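Local coordinates for cytokinesis protein 2 (Saccharomyces cerevisiae, PDB 4WPE) that organises the actin cytoskeleton during cytokinesis, forming a ring that colocalises with the medial actin ring, and carries a phospholipid-binding F-BAR domain, at residues L230-K233 with L234-A238; F237-S240 with S241-Y245; Q99-I102 with L103-I107; M40-F43 with F44-S48. All blocks are in the same frame, centred on the assembly; numbering follows the deposited sequence.

Contact 1 of 4, residues L230-K233 with L234-A238; sequences LQSK and LQQFA
Ser-232 O is gripped by two amides of the next turn. Gln-236 N reaches it at 3.1 Å along an almost straight N-H path of 176°, while Gln-235 N adds a weak bond from 3.3 Å. Above this carbonyl a side-chain bridge spans three residues: Lys-233 NZ donates to Gln-236 OE1 at 2.9 Å, lying 16° out of the plane of the amide carbonyl. The two side chains cross obliquely. With CG beside the backbone N (chi1 -72°) and the rest of the chain extended, Gln-236 leans back over the preceding turn, so that its CG also rests 3.4 Å from Ser-232 O. Lys-233, bent at chi2, lays CD against the same OE1. An alanine in place of Gln-236 would keep the backbone bond, but would probably leave the ammonium without this acceptor and the lysine chain freer to swing, although its weak bond to Gln-106 O on helix 76-162 could persist. Leu-230, Leu-234 and Phe-237 line the buried side, packing on helix 37-71, and Leu-234 and Phe-237 also meet Leu-259 and Leu-255 of the second subunit. A polar ridge backed by an apolar seam is the pattern of an amphipathic helix, here in the F-BAR dimer.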
loop_
_atom_site.group_PDB
_atom_site.type_symbol
_atom_site.label_atom_id
_atom_site.label_comp_id
_atom_site.label_asym_id
_atom_site.label_seq_id
_atom_site.Cartn_x
_atom_site.Cartn_y
_atom_site.Cartn_z
ATOM N N LEU A 230 19.318 2.462 16.494
ATOM C CA LEU A 230 18.719 2.849 15.217
ATOM C C LEU A 230 19.066 1.837 14.136
ATOM O O LEU A 230 18.261 1.557 13.252
ATOM C CB LEU A 230 19.184 4.242 14.791
ATOM C CG LEU A 230 18.736 5.434 15.640
ATOM C CD1 LEU A 230 19.234 6.737 15.033
ATOM C CD2 LEU A 230 17.223 5.455 15.782
ATOM N N GLN A 231 20.271 1.286 14.217
ATOM C CA GLN A 231 20.719 0.283 13.259
ATOM C C GLN A 231 19.852 -0.975 13.338
ATOM O O GLN A 231 19.447 -1.515 12.312
ATOM C CB GLN A 231 22.189 -0.059 13.503
ATOM C CG GLN A 231 22.864 -0.799 12.363
ATOM C CD GLN A 231 24.363 -0.912 12.562
ATOM O OE1 GLN A 231 24.921 -0.327 13.491
ATOM N NE2 GLN A 231 25.024 -1.664 11.690
ATOM N N SER A 232 19.560 -1.430 14.553
ATOM C CA SER A 232 18.746 -2.632 14.739
ATOM C C SER A 232 17.280 -2.367 14.419
ATOM O O SER A 232 16.590 -3.231 13.876
ATOM C CB SER A 232 18.869 -3.161 16.170
ATOM O OG SER A 232 18.145 -2.348 17.079
ATOM N N LYS A 233 16.808 -1.172 14.762
ATOM C CA LYS A 233 15.419 -0.801 14.516
ATOM C C LYS A 233 15.120 -0.690 13.022
ATOM O O LYS A 233 13.985 -0.881 12.595
ATOM C CB LYS A 233 15.082 0.516 15.216
ATOM C CG LYS A 233 14.774 0.361 16.691
ATOM C CD LYS A 233 13.982 -0.909 16.952
ATOM C CE LYS A 233 13.732 -1.104 18.434
ATOM N NZ LYS A 233 13.043 -2.393 18.712
ATOM N N LEU A 234 16.142 -0.386 12.230
ATOM C CA LEU A 234 15.956 -0.247 10.793
ATOM C C LEU A 234 15.941 -1.599 10.080
ATOM O O LEU A 234 15.382 -1.715 8.987
ATOM C CB LEU A 234 17.039 0.654 10.197
ATOM C CG LEU A 234 16.784 2.153 10.391
ATOM C CD1 LEU A 234 17.920 2.992 9.821
ATOM C CD2 LEU A 234 15.457 2.549 9.762
ATOM N N GLN A 235 16.547 -2.620 10.682
ATOM C CA GLN A 235 16.446 -3.956 10.102
ATOM C C GLN A 235 15.075 -4.512 10.459
ATOM O O GLN A 235 14.371 -5.041 9.603
ATOM C CB GLN A 235 17.566 -4.882 10.594
ATOM C CG GLN A 235 18.263 -5.730 9.499
ATOM C CD GLN A 235 17.380 -6.776 8.802
ATOM O OE1 GLN A 235 16.161 -6.771 8.921
ATOM N NE2 GLN A 235 18.016 -7.682 8.067
ATOM N N GLN A 236 14.689 -4.364 11.724
ATOM C CA GLN A 236 13.356 -4.764 12.169
ATOM C C GLN A 236 12.290 -4.154 11.266
ATOM O O GLN A 236 11.261 -4.769 10.989
ATOM C CB GLN A 236 13.118 -4.348 13.617
ATOM C CG GLN A 236 13.903 -5.163 14.615
ATOM C CD GLN A 236 13.829 -4.579 16.006
ATOM O OE1 GLN A 236 12.781 -4.093 16.433
ATOM N NE2 GLN A 236 14.943 -4.623 16.723
ATOM N N PHE A 237 12.565 -2.940 10.807
ATOM C CA PHE A 237 11.769 -2.280 9.782
ATOM C C PHE A 237 11.874 -3.017 8.448
ATOM O O PHE A 237 10.862 -3.389 7.852
ATOM C CB PHE A 237 12.226 -0.825 9.640
ATOM C CG PHE A 237 11.678 -0.123 8.433
ATOM C CD1 PHE A 237 10.366 0.313 8.404
ATOM C CD2 PHE A 237 12.493 0.135 7.342
ATOM C CE1 PHE A 237 9.867 0.973 7.292
ATOM C CE2 PHE A 237 12.006 0.795 6.230
ATOM C CZ PHE A 237 10.689 1.214 6.205
ATOM N N ALA A 238 13.105 -3.240 7.995
ATOM C CA ALA A 238 13.360 -3.873 6.701
ATOM C C ALA A 238 12.989 -5.355 6.676
ATOM O O ALA A 238 12.861 -5.942 5.605
ATOM C CB ALA A 238 14.823 -3.700 6.310
#

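Contact 2 of 4, residues F237-S240 with S241-Y245; sequences FATS and SMETY
Ser-241 closes on Phe-237 O with both of its donors, and this double grip is the compact part of the turn. Its backbone N and its OG each lie 3.1 Å from Phe-237 O and arrive from opposite faces of the carbonyl plane, the amide with an N-H angle of 165°. The hydroxyl can turn back in this way because OG sits beside its own backbone N (chi1 -60°). From there it also stands over one face of the Phe-237 ring, 4.1 Å from CE1 and offset toward the rim. Helix 76-162 touches this side through Gln-99, helix 37-71 through Arg-47, and the second subunit through its Met-252. The solvent side is looser. Glu-243 N binds Thr-239 O at 2.9 Å, but the side chains above barely meet, Thr-239 CG2 standing 4.4 Å from Glu-243 CD. The glutamate reaches back mainly with its aliphatic part, CG lying 3.5 Å from Thr-239 O. Between the two sides, Ser-240 OG bonds to Gln-236 O in the preceding turn. The buried hydroxyl of Ser-241 is thus satisfied by its own helix, which lets a small polar side chain sit in the bundle interior, probably at little desolvation cost.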
loop_
_atom_site.group_PDB
_atom_site.type_symbol
_atom_site.label_atom_id
_atom_site.label_comp_id
_atom_site.label_asym_id
_atom_site.label_seq_id
_atom_site.Cartn_x
_atom_site.Cartn_y
_atom_site.Cartn_z
ATOM N N PHE A 237 12.565 -2.940 10.807
ATOM C CA PHE A 237 11.769 -2.280 9.782
ATOM C C PHE A 237 11.874 -3.017 8.448
ATOM O O PHE A 237 10.862 -3.389 7.852
ATOM C CB PHE A 237 12.226 -0.825 9.640
ATOM C CG PHE A 237 11.678 -0.123 8.433
ATOM C CD1 PHE A 237 10.366 0.313 8.404
ATOM C CD2 PHE A 237 12.493 0.135 7.342
ATOM C CE1 PHE A 237 9.867 0.973 7.292
ATOM C CE2 PHE A 237 12.006 0.795 6.230
ATOM C CZ PHE A 237 10.689 1.214 6.205
ATOM N N ALA A 238 13.105 -3.240 7.995
ATOM C CA ALA A 238 13.360 -3.873 6.701
ATOM C C ALA A 238 12.989 -5.355 6.676
ATOM O O ALA A 238 12.861 -5.942 5.605
ATOM C CB ALA A 238 14.823 -3.700 6.310
ATOM N N THR A 239 12.828 -5.958 7.849
ATOM C CA THR A 239 12.454 -7.366 7.929
ATOM C C THR A 239 10.935 -7.512 7.931
ATOM O O THR A 239 10.383 -8.356 7.222
ATOM C CB THR A 239 13.054 -8.039 9.182
ATOM O OG1 THR A 239 14.460 -8.240 8.987
ATOM C CG2 THR A 239 12.399 -9.384 9.440
ATOM N N SER A 240 10.265 -6.674 8.718
ATOM C CA SER A 240 8.806 -6.671 8.779
ATOM C C SER A 240 8.205 -6.361 7.415
ATOM O O SER A 240 7.233 -6.988 6.997
ATOM C CB SER A 240 8.313 -5.655 9.809
ATOM O OG SER A 240 8.487 -6.144 11.128
ATOM N N SER A 241 8.793 -5.390 6.726
ATOM C CA SER A 241 8.357 -5.037 5.384
ATOM C C SER A 241 8.662 -6.178 4.422
ATOM O O SER A 241 7.842 -6.523 3.572
ATOM C CB SER A 241 9.033 -3.749 4.921
ATOM O OG SER A 241 8.709 -2.669 5.780
HETATM N N MSE A 242 9.843 -6.769 4.577
HETATM C CA MSE A 242 10.277 -7.881 3.737
HETATM C C MSE A 242 9.310 -9.056 3.802
HETATM O O MSE A 242 9.029 -9.696 2.791
HETATM C CB MSE A 242 11.675 -8.349 4.148
HETATM C CG MSE A 242 12.203 -9.503 3.321
HETATM SE SE MSE A 242 12.472 -8.995 1.461
HETATM C CE MSE A 242 14.250 -8.214 1.629
ATOM N N GLU A 243 8.808 -9.337 4.999
ATOM C CA GLU A 243 7.908 -10.463 5.200
ATOM C C GLU A 243 6.627 -10.276 4.401
ATOM O O GLU A 243 6.073 -11.239 3.871
ATOM C CB GLU A 243 7.593 -10.644 6.685
ATOM C CG GLU A 243 8.677 -11.385 7.453
ATOM C CD GLU A 243 8.456 -11.355 8.952
ATOM O OE1 GLU A 243 7.787 -10.418 9.436
ATOM O OE2 GLU A 243 8.950 -12.270 9.647
ATOM N N THR A 244 6.170 -9.033 4.302
ATOM C CA THR A 244 4.978 -8.728 3.522
ATOM C C THR A 244 5.209 -8.954 2.032
ATOM O O THR A 244 4.430 -9.640 1.373
ATOM C CB THR A 244 4.522 -7.279 3.731
ATOM O OG1 THR A 244 4.274 -7.055 5.124
ATOM C CG2 THR A 244 3.251 -7.005 2.939
ATOM N N TYR A 245 6.285 -8.376 1.512
ATOM C CA TYR A 245 6.593 -8.447 0.087
ATOM C C TYR A 245 6.812 -9.888 -0.367
ATOM O O TYR A 245 6.431 -10.264 -1.474
ATOM C CB TYR A 245 7.828 -7.598 -0.231
ATOM C CG TYR A 245 7.739 -6.169 0.271
ATOM C CD1 TYR A 245 6.528 -5.489 0.286
ATOM C CD2 TYR A 245 8.869 -5.503 0.740
ATOM C CE1 TYR A 245 6.441 -4.184 0.747
ATOM C CE2 TYR A 245 8.792 -4.199 1.204
ATOM C CZ TYR A 245 7.576 -3.545 1.205
ATOM O OH TYR A 245 7.491 -2.251 1.664
#

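Contact 3 of 4, residues Q99-I102 with L103-I107; sequences QSEI and LFRQI
The amide of Gln-106 lies across the branched side chain of Ile-102: OE1 of Gln-106 comes 3.6 Å from Ile-102 CG2, and its NE2 3.7 Å from Ile-102 CG1. CG of Gln-106 lies beside its backbone N (chi1 -52°) and the chain is extended beyond it, which carries the amide back over Ile-102. Beside them Arg-105 runs back along Glu-101, the two chains pointing the same way. One guanidinium face lies over Glu-101 CB, and NH2 is 3.7 Å from Glu-101 CG, but OE2 and NH2 stay 4.1 Å apart, the carboxylate and guanidinium planes turned 34° from each other. That distance is beyond a salt bridge, and the arginine uses the glutamate chiefly as an apolar shelf on the exposed side. Beneath these side chains the helix widens: Ile-102 O takes Gln-106 N at 3.1 Å and, weakly, Ile-107 N at 3.4 Å, a pi-type turn within the long F-BAR helix 76-162. On the buried side Leu-103 CD1 lies 4.0 Å from Gln-99 OE1. Further out, Arg-47 NH1 on helix 37-71 holds that OE1, and Thr-244 on helix 170-259 takes a weak bond from Gln-99 NE2. Ser-100 OG ties on to Ser-48 O, while Ile-107 and Leu-103 are seated by Phe-44 and Phe-237 respectively.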
loop_
_atom_site.group_PDB
_atom_site.type_symbol
_atom_site.label_atom_id
_atom_site.label_comp_id
_atom_site.label_asym_id
_atom_site.label_seq_id
_atom_site.Cartn_x
_atom_site.Cartn_y
_atom_site.Cartn_z
ATOM N N GLN A 99 1.670 -5.503 9.683
ATOM C CA GLN A 99 2.865 -4.689 9.495
ATOM C C GLN A 99 2.688 -3.316 10.132
ATOM O O GLN A 99 3.615 -2.774 10.737
ATOM C CB GLN A 99 3.183 -4.541 8.007
ATOM C CG GLN A 99 4.591 -4.047 7.709
ATOM C CD GLN A 99 4.719 -3.472 6.310
ATOM O OE1 GLN A 99 4.363 -2.318 6.064
ATOM N NE2 GLN A 99 5.212 -4.281 5.381
ATOM N N SER A 100 1.487 -2.762 9.994
ATOM C CA SER A 100 1.160 -1.459 10.566
ATOM C C SER A 100 1.310 -1.455 12.081
ATOM O O SER A 100 1.891 -0.534 12.653
ATOM C CB SER A 100 -0.264 -1.053 10.186
ATOM O OG SER A 100 -0.644 0.143 10.844
ATOM N N GLU A 101 0.785 -2.490 12.727
ATOM C CA GLU A 101 0.827 -2.579 14.182
ATOM C C GLU A 101 2.257 -2.742 14.701
ATOM O O GLU A 101 2.619 -2.153 15.717
ATOM C CB GLU A 101 -0.059 -3.730 14.669
ATOM C CG GLU A 101 -1.488 -3.657 14.141
ATOM C CD GLU A 101 -2.338 -4.848 14.549
ATOM O OE1 GLU A 101 -1.764 -5.885 14.949
ATOM O OE2 GLU A 101 -3.582 -4.751 14.457
ATOM N N ILE A 102 3.070 -3.532 14.006
ATOM C CA ILE A 102 4.474 -3.687 14.383
ATOM C C ILE A 102 5.183 -2.338 14.317
ATOM O O ILE A 102 6.008 -2.005 15.169
ATOM C CB ILE A 102 5.211 -4.687 13.471
ATOM C CG1 ILE A 102 4.653 -6.096 13.654
ATOM C CG2 ILE A 102 6.707 -4.685 13.762
ATOM C CD1 ILE A 102 5.264 -7.112 12.712
ATOM N N LEU A 103 4.841 -1.556 13.300
ATOM C CA LEU A 103 5.471 -0.261 13.100
ATOM C C LEU A 103 5.125 0.712 14.225
ATOM O O LEU A 103 5.998 1.401 14.738
ATOM C CB LEU A 103 5.074 0.328 11.743
ATOM C CG LEU A 103 5.763 -0.306 10.528
ATOM C CD1 LEU A 103 5.023 0.021 9.241
ATOM C CD2 LEU A 103 7.214 0.133 10.430
ATOM N N PHE A 104 3.861 0.758 14.627
ATOM C CA PHE A 104 3.443 1.767 15.592
ATOM C C PHE A 104 3.986 1.529 16.999
ATOM O O PHE A 104 4.337 2.480 17.698
ATOM C CB PHE A 104 1.918 1.861 15.652
ATOM C CG PHE A 104 1.420 2.938 16.572
ATOM C CD1 PHE A 104 1.381 4.259 16.153
ATOM C CD2 PHE A 104 1.005 2.636 17.859
ATOM C CE1 PHE A 104 0.931 5.258 16.998
ATOM C CE2 PHE A 104 0.554 3.628 18.709
ATOM C CZ PHE A 104 0.517 4.942 18.277
ATOM N N ARG A 105 4.061 0.271 17.419
ATOM C CA ARG A 105 4.348 -0.022 18.821
ATOM C C ARG A 105 5.741 -0.588 19.076
ATOM O O ARG A 105 6.398 -0.199 20.039
ATOM C CB ARG A 105 3.296 -0.984 19.373
ATOM C CG ARG A 105 2.018 -1.018 18.560
ATOM C CD ARG A 105 0.820 -1.420 19.400
ATOM N NE ARG A 105 -0.398 -1.462 18.601
ATOM C CZ ARG A 105 -1.054 -2.579 18.302
ATOM N NH1 ARG A 105 -0.614 -3.747 18.747
ATOM N NH2 ARG A 105 -2.155 -2.527 17.564
ATOM N N GLN A 106 6.201 -1.500 18.231
ATOM C CA GLN A 106 7.501 -2.116 18.480
ATOM C C GLN A 106 8.678 -1.267 18.011
ATOM O O GLN A 106 9.759 -1.328 18.599
ATOM C CB GLN A 106 7.578 -3.492 17.828
ATOM C CG GLN A 106 6.427 -4.404 18.177
ATOM C CD GLN A 106 6.511 -5.720 17.442
ATOM O OE1 GLN A 106 7.582 -6.118 16.985
ATOM N NE2 GLN A 106 5.379 -6.399 17.312
ATOM N N ILE A 107 8.490 -0.479 16.957
ATOM C CA ILE A 107 9.610 0.303 16.453
ATOM C C ILE A 107 9.396 1.815 16.586
ATOM O O ILE A 107 10.344 2.535 16.868
ATOM C CB ILE A 107 9.942 -0.072 14.982
ATOM C CG1 ILE A 107 8.752 0.148 14.065
ATOM C CG2 ILE A 107 10.370 -1.522 14.881
ATOM C CD1 ILE A 107 8.787 1.450 13.335
#

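Contact 4 of 4, residues M40-F43 with F44-S48; sequences MILF and FKQRS
A Met-aromatic contact on helix 37-71, in the core of the F-BAR bundle, joins Met-40 to Phe-44 one turn later. Met-40 is present as selenomethionine, and its SE lies 4.9 Å from the centroid of the Phe-44 ring, obliquely above it at 26° from the normal. CB of Met-40 adds an apolar touch of 4.0 Å to CE1 of that ring. With CG beside the backbone N (chi1 -73°), Phe-44 brings its ring back beside the Met-40 carbonyl, whose O its own N binds at 2.8 Å. Phe-43 takes the other course: its CG stands opposite the backbone N (chi1 172°), and the two rings come closest at CD2 against CD2, 4.0 Å apart. One face of the Phe-43 ring carries Arg-47 CB, while CZ lies near the edge of the guanidinium. Were Phe-44 replaced by alanine, a gap would probably open between Met-40 and Phe-43, leaving Leu-234 of helix 170-259 and Ile-107 of helix 76-162 without the ring they pack on. Elsewhere on the turn Gln-46 OE1 lies 3.8 Å from Leu-42 CD2, where Ile-61 and Asp-68 of the second subunit approach. Ser-48 OG closes the segment by donating to Lys-45 O at 2.7 Å, in the carbonyl plane. The buried Arg-47 forms salt bridges with Glu-51 and with Glu-89 of the second subunit, and bonds Gln-99. These partners probably offset both its burial and the nearby Arg-92 of the second subunit, making one arginine a polar link between helices and subunits.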
loop_
_atom_site.group_PDB
_atom_site.type_symbol
_atom_site.label_atom_id
_atom_site.label_comp_id
_atom_site.label_asym_id
_atom_site.label_seq_id
_atom_site.Cartn_x
_atom_site.Cartn_y
_atom_site.Cartn_z
HETATM N N MSE A 40 13.388 9.864 11.946
HETATM C CA MSE A 40 12.911 8.494 11.802
HETATM C C MSE A 40 11.668 8.232 12.649
HETATM O O MSE A 40 10.767 7.505 12.223
HETATM C CB MSE A 40 14.020 7.501 12.161
HETATM C CG MSE A 40 15.015 7.263 11.031
HETATM SE SE MSE A 40 14.132 6.666 9.389
HETATM C CE MSE A 40 15.667 6.635 8.189
ATOM N N ILE A 41 11.621 8.827 13.839
ATOM C CA ILE A 41 10.458 8.704 14.715
ATOM C C ILE A 41 9.181 9.131 13.997
ATOM O O ILE A 41 8.175 8.424 14.029
ATOM C CB ILE A 41 10.617 9.548 15.995
ATOM C CG1 ILE A 41 11.714 8.971 16.887
ATOM C CG2 ILE A 41 9.310 9.594 16.770
ATOM C CD1 ILE A 41 12.154 9.917 17.992
ATOM N N LEU A 42 9.228 10.287 13.341
ATOM C CA LEU A 42 8.073 10.786 12.606
ATOM C C LEU A 42 7.772 9.900 11.404
ATOM O O LEU A 42 6.611 9.623 11.108
ATOM C CB LEU A 42 8.298 12.228 12.150
ATOM C CG LEU A 42 7.078 12.911 11.521
ATOM C CD1 LEU A 42 6.016 13.202 12.573
ATOM C CD2 LEU A 42 7.478 14.182 10.789
ATOM N N PHE A 43 8.823 9.460 10.717
ATOM C CA PHE A 43 8.666 8.597 9.551
ATOM C C PHE A 43 7.974 7.290 9.918
ATOM O O PHE A 43 7.037 6.866 9.244
ATOM C CB PHE A 43 10.022 8.301 8.907
ATOM C CG PHE A 43 9.957 7.274 7.808
ATOM C CD1 PHE A 43 9.381 7.580 6.585
ATOM C CD2 PHE A 43 10.469 6.002 8.002
ATOM C CE1 PHE A 43 9.322 6.642 5.576
ATOM C CE2 PHE A 43 10.412 5.057 6.998
ATOM C CZ PHE A 43 9.837 5.376 5.783
ATOM N N PHE A 44 8.446 6.660 10.990
ATOM C CA PHE A 44 7.873 5.412 11.482
ATOM C C PHE A 44 6.396 5.567 11.810
ATOM O O PHE A 44 5.588 4.683 11.524
ATOM C CB PHE A 44 8.628 4.936 12.723
ATOM C CG PHE A 44 9.993 4.384 12.431
ATOM C CD1 PHE A 44 11.015 4.504 13.360
ATOM C CD2 PHE A 44 10.251 3.726 11.238
ATOM C CE1 PHE A 44 12.273 3.991 13.102
ATOM C CE2 PHE A 44 11.506 3.207 10.975
ATOM C CZ PHE A 44 12.518 3.342 11.907
ATOM N N LYS A 45 6.050 6.699 12.412
ATOM C CA LYS A 45 4.670 6.977 12.780
ATOM C C LYS A 45 3.787 7.121 11.546
ATOM O O LYS A 45 2.772 6.437 11.419
ATOM C CB LYS A 45 4.589 8.243 13.633
ATOM C CG LYS A 45 3.184 8.593 14.082
ATOM C CD LYS A 45 3.178 9.813 14.988
ATOM C CE LYS A 45 1.788 10.065 15.547
ATOM N NZ LYS A 45 1.602 11.487 15.941
ATOM N N GLN A 46 4.181 8.011 10.639
ATOM C CA GLN A 46 3.400 8.279 9.435
ATOM C C GLN A 46 3.292 7.048 8.545
ATOM O O GLN A 46 2.233 6.768 7.985
ATOM C CB GLN A 46 4.006 9.440 8.649
ATOM C CG GLN A 46 3.985 10.760 9.392
ATOM C CD GLN A 46 3.951 11.950 8.451
ATOM O OE1 GLN A 46 4.916 12.712 8.355
ATOM N NE2 GLN A 46 2.832 12.118 7.752
ATOM N N ARG A 47 4.397 6.324 8.416
ATOM C CA ARG A 47 4.420 5.067 7.680
ATOM C C ARG A 47 3.469 4.042 8.304
ATOM O O ARG A 47 2.788 3.304 7.594
ATOM C CB ARG A 47 5.845 4.516 7.634
ATOM C CG ARG A 47 5.971 3.121 7.067
ATOM C CD ARG A 47 5.931 3.123 5.558
ATOM N NE ARG A 47 6.864 2.145 5.011
ATOM C CZ ARG A 47 6.595 0.851 4.875
ATOM N NH1 ARG A 47 5.416 0.378 5.250
ATOM N NH2 ARG A 47 7.505 0.030 4.367
ATOM N N SER A 48 3.426 4.005 9.633
ATOM C CA SER A 48 2.513 3.116 10.345
ATOM C C SER A 48 1.064 3.478 10.049
ATOM O O SER A 48 0.235 2.606 9.781
ATOM C CB SER A 48 2.762 3.177 11.853
ATOM O OG SER A 48 1.922 4.145 12.462
#

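How the contacts relate
Along the chain the order is contact 4, contact 3, contact 1, contact 2, on helices 37-71, 76-162 and, for the last two, 170-259. Contacts 1 and 2 overlap, sharing Phe-237 and Ala-238, with centres about 10 Å apart; all pairs of centres lie about 10 to 15 Å from one another. They form one short stretch of the F-BAR helical bundle. Phe-237 lies at its middle, with CD1 3.8 Å from Leu-103 CD2 and CZ 3.9 Å from Phe-43 CE2. Contacts 1, 2 and 4 also touch the second subunit, whereas contact 3 does not, so these helices build both the single chain's core and its dimer interface.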